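Local coordinates for protein STM4351 (Salmonella enterica, PDB 2Y7I) that binds arginine with high specificity in the periplasm, as a solute-binding protein of family 3 that probably serves amino acid uptake, at residues V96-K101 and A162-W167; H105-L110 and G156-V161. All coordinates share one frame; numbering follows the deposited sequence.

Contact 1: V96-K101 and A162-W167; sequences VVVTRK and AAIGKW
Val98 and Ile164 make the tightest approach between strand 95-100 and helix 161-168, with Val98 CB 3.5 Å from Ile164 CG2. The two side chains meet at a slant, and both start from CB atoms directed at the opposite segment. Ile164 works with two branches. Its CG2, anti to its own backbone N, reaches Val98, while CG1, beside that N (chi1 -62°), lies 3.7 Å from Val96 CG2. Val96 and Ile164 run past one another in opposite directions, so that they touch alongside rather than end-on. Ile164 therefore spans the two residues, i and i+2, that share one face of the strand.

One helical turn later, Trp167 extends its indole with CG anti to the backbone N (chi1 -178°), which carries the six-membered ring back to the strand. There CZ3 comes within 3.8 Å of Val98 CG2, the two side chains crossing at roughly a right angle. Phe146 of helix 142-150 stacks on this indole, and Tyr174 meets it edge-to-face, so the tryptophan is held by aromatic neighbours as well.

No hydrogen bond joins the segments; the 214 Å² buried is apolar packing. The segment axes approach to 8.9 Å at an angle of 21°, the near-parallel layering of a helix on a mixed sheet that characterises the alpha/beta lobes of periplasmic binding proteins.

Contact 2: H105-L110 and G156-V161; sequences HTFADL and GVFGDV. With ARG (arginine), chain C.
The one close contact between 105-110 and 156-161 is a pair of rings: Phe107 turns its edge to the face of Phe158 in an offset edge-to-face stack. In this alpha/beta lobe of a periplasmic binding protein, the pair joins the connection after strand 95-100 to strand 156-160 of the mixed sheet. The planes stand at 88° with centroids 5.8 Å apart, and the closest atoms are Phe107 CZ and Phe158 CE1 at 3.9 Å. Phe158 CE1 lies in the plane of the Phe107 ring, which confirms the edge-on approach. The CB of Phe107 does not aim at the strand; the length of the ring brings its end there. Phe158 starts from a CB directed at the loop, and a chi1 of -179° extends its ring away from its own N to where CE1 meets Phe107.

Within the loop, Thr106 OG1 accepts from Asp109 N at 3.1 Å, an ST motif, and Asp109 returns the grip through OD2. That oxygen takes His105 N on its anti lone pair, whereas Thr106 N comes from above the carboxylate plane.

Two residues past Phe158, strand 156-160 reaches the ligand pocket with Asp160. Its OD2 also has hydrogen bonds with Tyr16 OH and His123 NE2, and it accepts from the alpha-amino N of the bound arginine at 2.8 Å.

Contacts 1 and 2 have centres 9 Å apart and share the sheet in which strands 95-100 and 156-160 are antiparallel neighbours. Probable backbone hydrogen bonds tie them: Val98 N to Val157 O at 2.8 Å and Val96 N to Gly159 O at 2.9 Å. Alternation along 96-101 divides the work, Val96 and Val98 facing helix 161-168 while Val97 faces the other way and packs its CG2 3.6 Å from Phe158 CD1. Contact 2 is nested in the chain loop that contact 1 closes. Strand 156-160 runs directly into helix 161-168, placing Asp160 of the pocket at the junction; the nearest atoms of the Ile164 side chain and the arginine are about 10 Å apart.

Contact 1: V96-K101 and A162-W167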
ATOM      1  N   VAL A  96       7.481   6.576  21.977  1.00 16.04           N
ATOM      2  CA  VAL A  96       8.607   6.218  22.823  1.00 14.90           C
ATOM      3  C   VAL A  96       9.254   7.453  23.428  1.00 14.18           C
ATOM      4  O   VAL A  96       9.134   8.570  22.889  1.00 13.56           O
ATOM      5  CB  VAL A  96       9.676   5.369  22.055  1.00 15.52           C
ATOM      6  CG1 VAL A  96       9.103   4.010  21.598  1.00 15.37           C
ATOM      7  CG2 VAL A  96      10.267   6.127  20.877  1.00 15.46           C
ATOM      8  N   VAL A  97       9.944   7.250  24.547  1.00 13.51           N
ATOM      9  CA  VAL A  97      10.790   8.282  25.128  1.00 13.12           C
ATOM     10  C   VAL A  97      12.222   7.936  24.768  1.00 13.37           C
ATOM     11  O   VAL A  97      12.604   6.767  24.777  1.00 14.06           O
ATOM     12  CB  VAL A  97      10.680   8.354  26.668  1.00 13.62           C
ATOM     13  CG1 VAL A  97      11.480   9.549  27.210  1.00 12.36           C
ATOM     14  CG2 VAL A  97       9.217   8.460  27.089  1.00 13.57           C
ATOM     15  N   VAL A  98      12.999   8.950  24.406  1.00 12.99           N
ATOM     16  CA  VAL A  98      14.441   8.785  24.308  1.00 13.56           C
ATOM     17  C   VAL A  98      15.088   9.500  25.497  1.00 14.20           C
ATOM     18  O   VAL A  98      14.704  10.614  25.828  1.00 13.68           O
ATOM     19  CB  VAL A  98      15.003   9.255  22.947  1.00 13.64           C
ATOM     20  CG1 VAL A  98      14.587  10.732  22.616  1.00 13.56           C
ATOM     21  CG2 VAL A  98      16.516   9.025  22.872  1.00 14.31           C
ATOM     22  N   THR A  99      16.016   8.814  26.173  1.00 14.79           N
ATOM     23  CA  THR A  99      16.739   9.376  27.321  1.00 15.37           C
ATOM     24  C   THR A  99      18.210   9.047  27.143  1.00 16.23           C
ATOM     25  O   THR A  99      18.567   8.342  26.208  1.00 16.56           O
ATOM     26  CB  THR A  99      16.247   8.799  28.674  1.00 15.05           C
ATOM     27  OG1 THR A  99      16.749   7.463  28.857  1.00 16.69           O
ATOM     28  CG2 THR A  99      14.693   8.811  28.763  1.00 14.46           C
ATOM     29  N   ARG A 100      19.062   9.541  28.034  1.00 17.49           N
ATOM     30  CA  ARG A 100      20.429   9.034  28.096  1.00 19.40           C
ATOM     31  C   ARG A 100      20.352   7.515  28.310  1.00 19.57           C
ATOM     32  O   ARG A 100      19.512   7.047  29.068  1.00 19.19           O
ATOM     33  CB  ARG A 100      21.198   9.709  29.229  1.00 20.34           C
ATOM     34  CG  ARG A 100      21.744  11.091  28.870  1.00 23.57           C
ATOM     35  CD  ARG A 100      22.226  11.878  30.094  1.00 29.16           C
ATOM     36  NE  ARG A 100      22.491  11.027  31.259  1.00 34.63           N
ATOM     37  CZ  ARG A 100      21.647  10.848  32.282  1.00 36.08           C
ATOM     38  NH1 ARG A 100      20.457  11.460  32.303  1.00 35.80           N
ATOM     39  NH2 ARG A 100      21.992  10.045  33.284  1.00 35.48           N
ATOM     40  N   LYS A 101      21.213   6.760  27.629  1.00 20.57           N
ATOM     41  CA  LYS A 101      21.125   5.298  27.596  1.00 21.24           C
ATOM     42  C   LYS A 101      21.233   4.709  29.005  1.00 21.51           C
ATOM     43  O   LYS A 101      22.159   5.008  29.729  1.00 21.94           O
ATOM     44  CB  LYS A 101      22.217   4.733  26.675  1.00 22.78           C
ATOM     45  CG  LYS A 101      22.285   3.225  26.574  1.00 24.78           C
ATOM     46  CD  LYS A 101      23.383   2.805  25.591  1.00 29.48           C
ATOM     47  CE  LYS A 101      24.769   3.217  26.095  1.00 32.74           C
ATOM     48  NZ  LYS A 101      25.823   3.136  25.030  1.00 35.38           N
ATOM     49  N   ALA A 162       9.600   5.936  14.904  1.00 16.34           N
ATOM     50  CA  ALA A 162      10.384   6.143  13.684  1.00 16.62           C
ATOM     51  C   ALA A 162      11.244   7.403  13.768  1.00 16.41           C
ATOM     52  O   ALA A 162      12.421   7.396  13.376  1.00 17.43           O
ATOM     53  CB  ALA A 162       9.462   6.191  12.432  1.00 16.65           C
ATOM     54  N   ALA A 163      10.658   8.478  14.286  1.00 15.29           N
ATOM     55  CA  ALA A 163      11.346   9.762  14.377  1.00 15.76           C
ATOM     56  C   ALA A 163      12.470   9.700  15.404  1.00 16.09           C
ATOM     57  O   ALA A 163      13.593  10.128  15.133  1.00 17.06           O
ATOM     58  CB  ALA A 163      10.361  10.868  14.723  1.00 14.82           C
ATOM     59  N   ILE A 164      12.165   9.142  16.571  1.00 15.83           N
ATOM     60  CA  ILE A 164      13.157   8.989  17.646  1.00 16.62           C
ATOM     61  C   ILE A 164      14.273   8.053  17.181  1.00 17.34           C
ATOM     62  O   ILE A 164      15.472   8.348  17.346  1.00 17.52           O
ATOM     63  CB  ILE A 164      12.491   8.456  18.948  1.00 16.69           C
ATOM     64  CG1 ILE A 164      11.423   9.425  19.525  1.00 18.40           C
ATOM     65  CG2 ILE A 164      13.533   8.009  19.988  1.00 16.70           C
ATOM     66  CD1 ILE A 164      11.758  10.882  19.509  1.00 19.84           C
ATOM     67  N   GLY A 165      13.876   6.934  16.577  1.00 17.53           N
ATOM     68  CA  GLY A 165      14.821   5.954  16.036  1.00 18.59           C
ATOM     69  C   GLY A 165      15.782   6.593  15.059  1.00 19.25           C
ATOM     70  O   GLY A 165      16.997   6.341  15.100  1.00 20.00           O
ATOM     71  N   LYS A 166      15.246   7.439  14.181  1.00 18.65           N
ATOM     72  CA  LYS A 166      16.077   8.139  13.203  1.00 19.62           C
ATOM     73  C   LYS A 166      17.112   9.047  13.884  1.00 19.14           C
ATOM     74  O   LYS A 166      18.291   9.022  13.540  1.00 19.86           O
ATOM     75  CB  LYS A 166      15.194   8.914  12.212  1.00 19.43           C
ATOM     76  CG  LYS A 166      15.939   9.812  11.248  1.00 23.66           C
ATOM     77  CD  LYS A 166      16.370   9.059   9.992  1.00 29.44           C
ATOM     78  CE  LYS A 166      16.436  10.007   8.792  1.00 32.15           C
ATOM     79  NZ  LYS A 166      17.692  10.815   8.805  1.00 34.67           N
ATOM     80  N   TRP A 167      16.665   9.832  14.861  1.00 18.42           N
ATOM     81  CA  TRP A 167      17.549  10.738  15.601  1.00 18.47           C
ATOM     82  C   TRP A 167      18.667   9.958  16.283  1.00 19.63           C
ATOM     83  O   TRP A 167      19.821  10.413  16.331  1.00 20.39           O
ATOM     84  CB  TRP A 167      16.738  11.539  16.636  1.00 17.39           C
ATOM     85  CG  TRP A 167      17.568  12.539  17.419  1.00 18.15           C
ATOM     86  CD1 TRP A 167      17.991  13.773  16.997  1.00 18.29           C
ATOM     87  CD2 TRP A 167      18.091  12.366  18.741  1.00 18.36           C
ATOM     88  NE1 TRP A 167      18.742  14.377  17.976  1.00 18.77           N
ATOM     89  CE2 TRP A 167      18.809  13.542  19.064  1.00 19.47           C
ATOM     90  CE3 TRP A 167      18.011  11.333  19.693  1.00 17.59           C
ATOM     91  CZ2 TRP A 167      19.456  13.713  20.295  1.00 18.95           C
ATOM     92  CZ3 TRP A 167      18.650  11.506  20.924  1.00 18.90           C
ATOM     93  CH2 TRP A 167      19.366  12.692  21.210  1.00 19.30           C
TER

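Contact 2: H105-L110 and G156-V161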
ATOM      1  N   HIS A 105      13.986   3.516  32.652  1.00 16.01           N
ATOM      2  CA  HIS A 105      13.358   2.338  32.052  1.00 16.65           C
ATOM      3  C   HIS A 105      11.863   2.555  31.841  1.00 16.23           C
ATOM      4  O   HIS A 105      11.288   2.080  30.862  1.00 16.35           O
ATOM      5  CB  HIS A 105      13.559   1.106  32.947  1.00 16.88           C
ATOM      6  CG  HIS A 105      14.956   0.572  32.949  1.00 18.37           C
ATOM      7  ND1 HIS A 105      15.312  -0.585  32.290  1.00 17.69           N
ATOM      8  CD2 HIS A 105      16.086   1.030  33.541  1.00 18.01           C
ATOM      9  CE1 HIS A 105      16.602  -0.814  32.467  1.00 19.99           C
ATOM     10  NE2 HIS A 105      17.095   0.149  33.225  1.00 19.79           N
ATOM     11  N   THR A 106      11.231   3.258  32.777  1.00 16.21           N
ATOM     12  CA  THR A 106       9.771   3.370  32.790  1.00 16.65           C
ATOM     13  C   THR A 106       9.319   4.802  32.997  1.00 16.33           C
ATOM     14  O   THR A 106      10.089   5.664  33.470  1.00 16.36           O
ATOM     15  CB  THR A 106       9.131   2.528  33.933  1.00 17.55           C
ATOM     16  OG1 THR A 106       9.460   3.113  35.195  1.00 17.61           O
ATOM     17  CG2 THR A 106       9.594   1.078  33.921  1.00 19.20           C
ATOM     18  N   PHE A 107       8.054   5.054  32.678  1.00 16.51           N
ATOM     19  CA  PHE A 107       7.430   6.341  32.996  1.00 16.95           C
ATOM     20  C   PHE A 107       7.499   6.679  34.487  1.00 17.55           C
ATOM     21  O   PHE A 107       7.740   7.837  34.848  1.00 17.42           O
ATOM     22  CB  PHE A 107       5.987   6.390  32.494  1.00 17.23           C
ATOM     23  CG  PHE A 107       5.875   6.603  30.998  1.00 17.16           C
ATOM     24  CD1 PHE A 107       6.267   7.813  30.421  1.00 18.14           C
ATOM     25  CD2 PHE A 107       5.374   5.599  30.175  1.00 18.54           C
ATOM     26  CE1 PHE A 107       6.172   8.012  29.048  1.00 18.06           C
ATOM     27  CE2 PHE A 107       5.275   5.785  28.795  1.00 18.89           C
ATOM     28  CZ  PHE A 107       5.676   7.002  28.229  1.00 18.02           C
ATOM     29  N   ALA A 108       7.308   5.674  35.345  1.00 18.49           N
ATOM     30  CA  ALA A 108       7.459   5.862  36.790  1.00 19.19           C
ATOM     31  C   ALA A 108       8.848   6.409  37.137  1.00 18.74           C
ATOM     32  O   ALA A 108       8.975   7.272  38.004  1.00 18.93           O
ATOM     33  CB  ALA A 108       7.185   4.563  37.551  1.00 20.34           C
ATOM     34  N   ASP A 109       9.878   5.916  36.449  1.00 18.30           N
ATOM     35  CA  ASP A 109      11.254   6.380  36.674  1.00 18.29           C
ATOM     36  C   ASP A 109      11.415   7.870  36.347  1.00 17.81           C
ATOM     37  O   ASP A 109      12.313   8.528  36.867  1.00 18.18           O
ATOM     38  CB  ASP A 109      12.259   5.582  35.831  1.00 17.89           C
ATOM     39  CG  ASP A 109      12.358   4.125  36.234  1.00 19.16           C
ATOM     40  OD1 ASP A 109      12.057   3.775  37.397  1.00 18.55           O
ATOM     41  OD2 ASP A 109      12.751   3.322  35.357  1.00 19.15           O
ATOM     42  N   LEU A 110      10.550   8.388  35.481  1.00 17.19           N
ATOM     43  CA  LEU A 110      10.598   9.796  35.085  1.00 17.38           C
ATOM     44  C   LEU A 110       9.821  10.737  36.010  1.00 18.06           C
ATOM     45  O   LEU A 110       9.670  11.922  35.708  1.00 17.76           O
ATOM     46  CB  LEU A 110      10.143   9.947  33.626  1.00 16.12           C
ATOM     47  CG  LEU A 110      11.200   9.491  32.609  1.00 16.04           C
ATOM     48  CD1 LEU A 110      10.544   9.209  31.254  1.00 14.83           C
ATOM     49  CD2 LEU A 110      12.266  10.563  32.474  1.00 16.50           C
ATOM     50  N   GLY A 156      14.137  13.601  28.928  1.00 16.02           N
ATOM     51  CA  GLY A 156      13.691  12.798  27.799  1.00 14.92           C
ATOM     52  C   GLY A 156      13.007  13.623  26.728  1.00 14.32           C
ATOM     53  O   GLY A 156      12.711  14.799  26.921  1.00 14.44           O
ATOM     54  N   VAL A 157      12.790  12.989  25.584  1.00 14.13           N
ATOM     55  CA  VAL A 157      11.998  13.554  24.491  1.00 13.68           C
ATOM     56  C   VAL A 157      11.064  12.431  24.061  1.00 13.34           C
ATOM     57  O   VAL A 157      11.499  11.296  23.912  1.00 13.73           O
ATOM     58  CB  VAL A 157      12.877  14.074  23.320  1.00 13.67           C
ATOM     59  CG1 VAL A 157      12.000  14.412  22.084  1.00 13.88           C
ATOM     60  CG2 VAL A 157      13.666  15.343  23.741  1.00 12.80           C
ATOM     61  N   PHE A 158       9.781  12.754  23.908  1.00 13.26           N
ATOM     62  CA  PHE A 158       8.710  11.769  23.706  1.00 13.42           C
ATOM     63  C   PHE A 158       8.090  12.010  22.330  1.00 13.34           C
ATOM     64  O   PHE A 158       7.643  13.122  22.043  1.00 12.64           O
ATOM     65  CB  PHE A 158       7.686  11.961  24.838  1.00 13.11           C
ATOM     66  CG  PHE A 158       6.514  11.018  24.818  1.00 12.74           C
ATOM     67  CD1 PHE A 158       6.688   9.636  24.770  1.00 15.66           C
ATOM     68  CD2 PHE A 158       5.223  11.529  24.939  1.00 14.57           C
ATOM     69  CE1 PHE A 158       5.581   8.766  24.791  1.00 15.56           C
ATOM     70  CE2 PHE A 158       4.104  10.676  24.971  1.00 15.90           C
ATOM     71  CZ  PHE A 158       4.286   9.293  24.892  1.00 14.54           C
ATOM     72  N   GLY A 159       8.111  10.981  21.476  1.00 13.55           N
ATOM     73  CA  GLY A 159       7.608  11.088  20.101  1.00 14.74           C
ATOM     74  C   GLY A 159       7.409   9.755  19.398  1.00 15.48           C
ATOM     75  O   GLY A 159       7.457   8.693  20.042  1.00 15.77           O
ATOM     76  N   ASP A 160       7.188   9.796  18.077  1.00 15.79           N
ATOM     77  CA  ASP A 160       6.971   8.560  17.304  1.00 16.59           C
ATOM     78  C   ASP A 160       8.254   7.748  17.215  1.00 16.47           C
ATOM     79  O   ASP A 160       9.342   8.306  17.078  1.00 16.07           O
ATOM     80  CB  ASP A 160       6.401   8.845  15.896  1.00 17.47           C
ATOM     81  CG  ASP A 160       4.923   9.241  15.933  1.00 18.53           C
ATOM     82  OD1 ASP A 160       4.061   8.353  16.051  1.00 23.26           O
ATOM     83  OD2 ASP A 160       4.613  10.438  15.853  1.00 19.46           O
ATOM     84  N   VAL A 161       8.117   6.427  17.302  1.00 16.39           N
ATOM     85  CA  VAL A 161       9.279   5.539  17.302  1.00 17.04           C
ATOM     86  C   VAL A 161      10.189   5.729  16.089  1.00 16.85           C
ATOM     87  O   VAL A 161      11.408   5.719  16.241  1.00 16.37           O
ATOM     88  CB  VAL A 161       8.914   4.031  17.575  1.00 18.03           C
ATOM     89  CG1 VAL A 161       8.002   3.453  16.489  1.00 18.80           C
ATOM     90  CG2 VAL A 161      10.173   3.198  17.771  1.00 19.17           C
TER
HETATM   91  N   ARG C1245       2.191  11.508  15.083  1.00 13.25           N
HETATM   92  CA  ARG C1245       2.127  12.591  16.113  1.00 13.72           C
HETATM   93  C   ARG C1245       0.772  13.285  16.045  1.00 13.54           C
HETATM   94  O   ARG C1245       0.525  14.230  16.791  1.00 12.77           O
HETATM   95  CB  ARG C1245       3.262  13.618  15.913  1.00 13.75           C
HETATM   96  CG  ARG C1245       3.319  14.224  14.499  1.00 14.85           C
HETATM   97  CD  ARG C1245       4.356  15.339  14.381  1.00 15.37           C
HETATM   98  NE  ARG C1245       4.605  15.644  12.969  1.00 12.96           N
HETATM   99  CZ  ARG C1245       5.433  16.586  12.523  1.00 12.44           C
HETATM  100  NH1 ARG C1245       6.120  17.360  13.366  1.00 12.54           N
HETATM  101  NH2 ARG C1245       5.572  16.757  11.225  1.00 13.45           N
HETATM  102  OXT ARG C1245      -0.093  12.926  15.224  1.00 13.15           O